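Long-range contacts in excinuclease ABC, subunit A. (Deinococcus radiodurans, PDB 2VF7), which probably recognises damaged DNA in nucleotide excision repair, as a zinc-containing ATPase of the UvrA family within the ABC superfamily: residues A[121-125]-A[137-143]; A[447-453]-A[464-470]. The protein carries 1 engineered substitution. All coordinates share one frame. Residues are numbered along the deposited sequence.

Contact 1. Residues A[121-125]-A[137-143]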
loop_
_atom_site.group_PDB
_atom_site.type_symbol
_atom_site.label_atom_id
_atom_site.label_comp_id
_atom_site.label_asym_id
_atom_site.label_seq_id
_atom_site.Cartn_x
_atom_site.Cartn_y
_atom_site.Cartn_z
ATOM N N ARG A 121 -8.283 19.935 18.135
ATOM C CA ARG A 121 -9.212 19.010 18.807
ATOM C C ARG A 121 -8.682 18.690 20.200
ATOM O O ARG A 121 -9.454 18.545 21.161
ATOM C CB ARG A 121 -9.402 17.706 18.028
ATOM C CG ARG A 121 -10.159 17.845 16.723
ATOM C CD ARG A 121 -10.311 16.495 16.035
ATOM N NE ARG A 121 -10.537 16.663 14.606
ATOM C CZ ARG A 121 -9.794 16.113 13.652
ATOM N NH1 ARG A 121 -8.778 15.314 13.962
ATOM N NH2 ARG A 121 -10.088 16.350 12.382
ATOM N N MET A 122 -7.357 18.582 20.289
ATOM C CA MET A 122 -6.658 18.377 21.552
ATOM C C MET A 122 -6.647 19.642 22.403
ATOM O O MET A 122 -6.516 19.563 23.623
ATOM C CB MET A 122 -5.222 17.933 21.298
ATOM C CG MET A 122 -5.071 16.622 20.570
ATOM S SD MET A 122 -3.338 16.435 20.159
ATOM C CE MET A 122 -3.386 15.161 18.895
ATOM N N LEU A 123 -6.764 20.804 21.758
ATOM C CA LEU A 123 -6.849 22.087 22.471
ATOM C C LEU A 123 -8.225 22.298 23.100
ATOM O O LEU A 123 -8.337 22.891 24.169
ATOM C CB LEU A 123 -6.500 23.255 21.541
ATOM C CG LEU A 123 -6.581 24.693 22.072
ATOM C CD1 LEU A 123 -5.453 25.539 21.513
ATOM C CD2 LEU A 123 -7.930 25.326 21.760
ATOM N N TYR A 124 -9.263 21.834 22.415
ATOM C CA TYR A 124 -10.627 21.897 22.923
ATOM C C TYR A 124 -10.865 20.805 23.962
ATOM O O TYR A 124 -11.664 20.979 24.887
ATOM C CB TYR A 124 -11.631 21.782 21.771
ATOM C CG TYR A 124 -11.995 23.105 21.124
ATOM C CD1 TYR A 124 -11.123 23.739 20.223
ATOM C CD2 TYR A 124 -13.213 23.725 21.410
ATOM C CE1 TYR A 124 -11.460 24.962 19.627
ATOM C CE2 TYR A 124 -13.557 24.943 20.820
ATOM C CZ TYR A 124 -12.680 25.553 19.933
ATOM O OH TYR A 124 -13.034 26.747 19.359
ATOM N N SER A 125 -10.148 19.692 23.802
ATOM C CA SER A 125 -10.233 18.547 24.711
ATOM C C SER A 125 -9.561 18.789 26.067
ATOM O O SER A 125 -9.964 18.195 27.071
ATOM C CB SER A 125 -9.628 17.303 24.050
ATOM O OG SER A 125 -9.852 16.150 24.844
ATOM N N VAL A 137 -14.530 15.886 27.125
ATOM C CA VAL A 137 -14.768 15.285 25.804
ATOM C C VAL A 137 -13.438 15.086 25.071
ATOM O O VAL A 137 -12.653 16.028 24.939
ATOM C CB VAL A 137 -15.715 16.162 24.945
ATOM C CG1 VAL A 137 -15.976 15.514 23.599
ATOM C CG2 VAL A 137 -17.029 16.411 25.677
ATOM N N TYR A 138 -13.193 13.864 24.599
ATOM C CA TYR A 138 -11.896 13.504 24.004
ATOM C C TYR A 138 -11.660 14.055 22.594
ATOM O O TYR A 138 -12.613 14.356 21.868
ATOM C CB TYR A 138 -11.689 11.985 24.038
ATOM C CG TYR A 138 -11.233 11.490 25.390
ATOM C CD1 TYR A 138 -9.874 11.416 25.701
ATOM C CD2 TYR A 138 -12.157 11.119 26.367
ATOM C CE1 TYR A 138 -9.445 10.975 26.940
ATOM C CE2 TYR A 138 -11.739 10.676 27.614
ATOM C CZ TYR A 138 -10.380 10.604 27.895
ATOM O OH TYR A 138 -9.952 10.165 29.132
ATOM N N ALA A 139 -10.384 14.177 22.223
ATOM C CA ALA A 139 -9.974 14.715 20.919
ATOM C C ALA A 139 -10.567 13.937 19.744
ATOM O O ALA A 139 -10.679 14.465 18.634
ATOM C CB ALA A 139 -8.457 14.755 20.817
ATOM N N GLU A 140 -10.942 12.685 20.007
ATOM C CA GLU A 140 -11.584 11.810 19.027
ATOM C C GLU A 140 -13.039 12.236 18.799
ATOM O O GLU A 140 -13.615 11.949 17.748
ATOM C CB GLU A 140 -11.554 10.347 19.506
ATOM C CG GLU A 140 -10.286 9.914 20.276
ATOM C CD GLU A 140 -9.250 9.200 19.412
ATOM O OE1 GLU A 140 -8.225 8.755 19.976
ATOM O OE2 GLU A 140 -9.454 9.075 18.180
ATOM N N GLY A 141 -13.618 12.917 19.792
ATOM C CA GLY A 141 -15.027 13.322 19.767
ATOM C C GLY A 141 -15.296 14.766 19.393
ATOM O O GLY A 141 -16.379 15.290 19.664
ATOM N N PHE A 142 -14.300 15.410 18.789
ATOM C CA PHE A 142 -14.447 16.732 18.180
ATOM C C PHE A 142 -14.339 16.624 16.647
ATOM O O PHE A 142 -14.117 17.620 15.955
ATOM C CB PHE A 142 -13.389 17.695 18.734
ATOM C CG PHE A 142 -13.694 18.209 20.110
ATOM C CD1 PHE A 142 -13.274 17.512 21.238
ATOM C CD2 PHE A 142 -14.399 19.397 20.282
ATOM C CE1 PHE A 142 -13.559 17.987 22.511
ATOM C CE2 PHE A 142 -14.694 19.879 21.551
ATOM C CZ PHE A 142 -14.272 19.173 22.668
ATOM N N SER A 143 -14.501 15.402 16.137
ATOM C CA SER A 143 -14.425 15.110 14.708
ATOM C C SER A 143 -15.716 14.453 14.227
ATOM O O SER A 143 -16.207 13.524 14.861
ATOM C CB SER A 143 -13.232 14.200 14.412
ATOM O OG SER A 143 -13.082 13.985 13.020
#
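This is a helix-loop packing contact, in which one side of helix 116-127 packs against the following loop, residues 137-143, on the way to the zinc site formed by Cys151, Cys154, Cys287 and Cys290. Arg121 starts it, its aliphatic chain running along the loop: CG lies 3.8 Å from Phe142 CB and CD 3.3 Å from Ala139 O, while CB of Ser143 sits over one face of the guanidinium. Met122 points away from the loop at CB, yet its CG still reaches Ala139 CB at 3.9 Å. At Tyr124 the CB rests on the face of the Phe142 ring, a CH-pi contact 3.9 Å from the centroid; the phenol end leads away, its OH hydrogen-bonded to Leu307 O, and Ile309 of helix 309-314 touches the side chains of both Tyr124 and Phe142. Ser125, whose amide closes a helical turn on Arg121 O, provides the one hydrogen bond between the segments. With chi1 near 180°, its OG donates to Val137 O at 2.8 Å.

Contact 2. Residues A[447-453]-A[464-470]; sequences ADWLVDV and ILYSGPP
Trp449 lays its indole across Gly468, whose CA sits 3.4 Å from the centroid of the six-membered ring, almost on the ring normal: a CH-pi contact. Its t chi1, with chi2 near -92°, also brings Trp449 NE1 to Ser467 OG, a 2.8 Å hydrogen bond. Beneath the indole runs an extended antiparallel hairpin; the axes of strands 449-453 and 466-468 approach to 4.8 Å, their directions 175° apart. Leu450 and Gly468 (176/-179) form a hydrogen-bonded pair, with Leu450 N to Gly468 O at 2.8 Å and Gly468 N to Leu450 O at 3.2 Å. Val451 opposite Ser467 is a non-hydrogen-bonded pair, CA to CA 4.6 Å. Asp452 N then donates to Tyr466 O (3.0 Å), but Asp452 O takes Leu465 N (2.7 Å), so Leu465 and Tyr466 both face Asp452 in a classic beta bulge. Leu465 has helix-like angles (-84/-35), and the register slips by one to set Val453 against Ile464. Val451 and Val453 share a face with Ile464, whose CD1 touches Val453 CG2 at 4.1 Å. Leu450, Asp452 and Tyr466 occupy the other face; Tyr466, chi1 t, donates from OH to Pro469 O, a 2.7 Å hydrogen bond. Beyond the strand, Pro470 CB meets Leu450 CD2 at 4.1 Å and Pro470 CD nears Ala447 O at 3.3 Å. The hairpin edges the ABC ATPase sheet, where strand 449-453 pairs in parallel with strand 38-42, just before the ADP-binding P-loop. Asp452 OD2 is hydrogen-bonded to Thr42 OG1 and Thr481 OG1, so backbone pairing and a buried carboxylate together tie this sheet edge to the strand leading into the nucleotide site.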
loop_
_atom_site.group_PDB
_atom_site.type_symbol
_atom_site.label_atom_id
_atom_site.label_comp_id
_atom_site.label_asym_id
_atom_site.label_seq_id
_atom_site.Cartn_x
_atom_site.Cartn_y
_atom_site.Cartn_z
ATOM N N ALA A 447 18.909 30.132 -7.802
ATOM C CA ALA A 447 19.177 28.719 -7.651
ATOM C C ALA A 447 20.675 28.405 -7.534
ATOM O O ALA A 447 21.503 29.097 -8.122
ATOM C CB ALA A 447 18.555 27.951 -8.818
ATOM N N ASP A 448 20.999 27.351 -6.778
ATOM C CA ASP A 448 22.372 26.894 -6.589
ATOM C C ASP A 448 22.913 26.300 -7.897
ATOM O O ASP A 448 24.076 26.494 -8.246
ATOM C CB ASP A 448 22.444 25.850 -5.460
ATOM C CG ASP A 448 22.094 26.430 -4.071
ATOM O OD1 ASP A 448 21.302 25.810 -3.317
ATOM O OD2 ASP A 448 22.625 27.494 -3.721
ATOM N N TRP A 449 22.051 25.586 -8.615
ATOM C CA TRP A 449 22.422 24.865 -9.826
ATOM C C TRP A 449 21.221 24.893 -10.782
ATOM O O TRP A 449 20.062 25.011 -10.347
ATOM C CB TRP A 449 22.762 23.426 -9.434
ATOM C CG TRP A 449 23.385 22.507 -10.470
ATOM C CD1 TRP A 449 22.723 21.672 -11.318
ATOM C CD2 TRP A 449 24.787 22.256 -10.680
ATOM N NE1 TRP A 449 23.613 20.950 -12.072
ATOM C CE2 TRP A 449 24.888 21.279 -11.692
ATOM C CE3 TRP A 449 25.962 22.776 -10.124
ATOM C CZ2 TRP A 449 26.112 20.822 -12.171
ATOM C CZ3 TRP A 449 27.182 22.325 -10.604
ATOM C CH2 TRP A 449 27.246 21.358 -11.625
ATOM N N LEU A 450 21.491 24.795 -12.082
ATOM C CA LEU A 450 20.398 24.702 -13.035
ATOM C C LEU A 450 20.644 23.748 -14.192
ATOM O O LEU A 450 21.748 23.632 -14.683
ATOM C CB LEU A 450 19.960 26.101 -13.499
ATOM C CG LEU A 450 20.383 26.728 -14.807
ATOM C CD1 LEU A 450 19.660 26.083 -15.993
ATOM C CD2 LEU A 450 20.058 28.208 -14.724
ATOM N N VAL A 451 19.593 23.049 -14.599
ATOM C CA VAL A 451 19.632 22.143 -15.746
ATOM C C VAL A 451 18.718 22.666 -16.867
ATOM O O VAL A 451 17.487 22.635 -16.733
ATOM C CB VAL A 451 19.182 20.724 -15.352
ATOM C CG1 VAL A 451 19.497 19.743 -16.461
ATOM C CG2 VAL A 451 19.822 20.281 -14.014
ATOM N N ASP A 452 19.326 23.140 -17.959
ATOM C CA ASP A 452 18.565 23.675 -19.102
ATOM C C ASP A 452 18.428 22.620 -20.187
ATOM O O ASP A 452 19.424 22.104 -20.712
ATOM C CB ASP A 452 19.191 24.968 -19.666
ATOM C CG ASP A 452 18.185 25.823 -20.447
ATOM O OD1 ASP A 452 18.467 26.175 -21.623
ATOM O OD2 ASP A 452 17.110 26.159 -19.887
ATOM N N VAL A 453 17.176 22.323 -20.515
ATOM C CA VAL A 453 16.819 21.200 -21.373
ATOM C C VAL A 453 16.359 21.653 -22.783
ATOM O O VAL A 453 15.575 22.596 -22.929
ATOM C CB VAL A 453 15.731 20.302 -20.696
ATOM C CG1 VAL A 453 15.259 19.226 -21.622
ATOM C CG2 VAL A 453 16.257 19.659 -19.421
ATOM N N ILE A 464 20.520 18.209 -23.045
ATOM C CA ILE A 464 20.988 19.029 -21.930
ATOM C C ILE A 464 21.847 20.100 -22.520
ATOM O O ILE A 464 22.869 19.816 -23.126
ATOM C CB ILE A 464 21.803 18.192 -20.868
ATOM C CG1 ILE A 464 20.994 16.993 -20.333
ATOM C CG2 ILE A 464 22.321 19.073 -19.726
ATOM C CD1 ILE A 464 19.604 17.329 -19.849
ATOM N N LEU A 465 21.407 21.341 -22.374
ATOM C CA LEU A 465 22.180 22.463 -22.880
ATOM C C LEU A 465 23.237 22.872 -21.865
ATOM O O LEU A 465 24.351 23.278 -22.225
ATOM C CB LEU A 465 21.263 23.640 -23.205
ATOM C CG LEU A 465 20.028 23.324 -24.052
ATOM C CD1 LEU A 465 19.414 24.608 -24.554
ATOM C CD2 LEU A 465 20.336 22.371 -25.204
ATOM N N TYR A 466 22.876 22.748 -20.591
ATOM C CA TYR A 466 23.716 23.198 -19.494
ATOM C C TYR A 466 23.375 22.468 -18.198
ATOM O O TYR A 466 22.220 22.228 -17.916
ATOM C CB TYR A 466 23.567 24.718 -19.319
ATOM C CG TYR A 466 24.469 25.326 -18.258
ATOM C CD1 TYR A 466 25.846 25.347 -18.435
ATOM C CD2 TYR A 466 23.931 25.867 -17.074
ATOM C CE1 TYR A 466 26.666 25.878 -17.482
ATOM C CE2 TYR A 466 24.750 26.400 -16.107
ATOM C CZ TYR A 466 26.130 26.407 -16.321
ATOM O OH TYR A 466 27.003 26.926 -15.386
ATOM N N SER A 467 24.398 22.079 -17.442
ATOM C CA SER A 467 24.230 21.697 -16.042
ATOM C C SER A 467 25.331 22.385 -15.229
ATOM O O SER A 467 26.493 22.021 -15.322
ATOM C CB SER A 467 24.275 20.166 -15.889
ATOM O OG SER A 467 23.984 19.744 -14.560
ATOM N N GLY A 468 24.964 23.399 -14.456
ATOM C CA GLY A 468 25.909 24.120 -13.604
ATOM C C GLY A 468 25.210 25.287 -12.918
ATOM O O GLY A 468 24.010 25.480 -13.120
ATOM N N PRO A 469 25.950 26.070 -12.103
ATOM C CA PRO A 469 25.426 27.315 -11.518
ATOM C C PRO A 469 24.838 28.237 -12.596
ATOM O O PRO A 469 25.330 28.241 -13.725
ATOM C CB PRO A 469 26.675 27.972 -10.917
ATOM C CG PRO A 469 27.603 26.848 -10.637
ATOM C CD PRO A 469 27.346 25.814 -11.695
ATOM N N PRO A 470 23.792 29.016 -12.261
ATOM C CA PRO A 470 23.159 29.922 -13.241
ATOM C C PRO A 470 24.101 30.808 -14.059
ATOM O O PRO A 470 23.883 30.961 -15.257
ATOM C CB PRO A 470 22.237 30.772 -12.372
ATOM C CG PRO A 470 21.815 29.818 -11.294
ATOM C CD PRO A 470 23.096 29.069 -10.961
#

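How the contacts relate
From the N terminus, the chain first runs through strand 38-42 and the P-loop that binds ADP, then reaches helix 116-127, where contact 1 closes a short loop of 11 intervening residues ahead of the first zinc cysteines. Contact 2 comes much later, closing the 10-residue connection of a hairpin after strands 402-406 and 433-437 have entered the sheet. The two are in series, neither nesting nor crossing, with centres about 50 Å apart and nearest atoms about 35 Å apart. Contact 1 ties a helix to the approach to a zinc site; contact 2 finishes one edge of the nucleotide-binding sheet, its strand 449-453 returning beside the early strand 38-42.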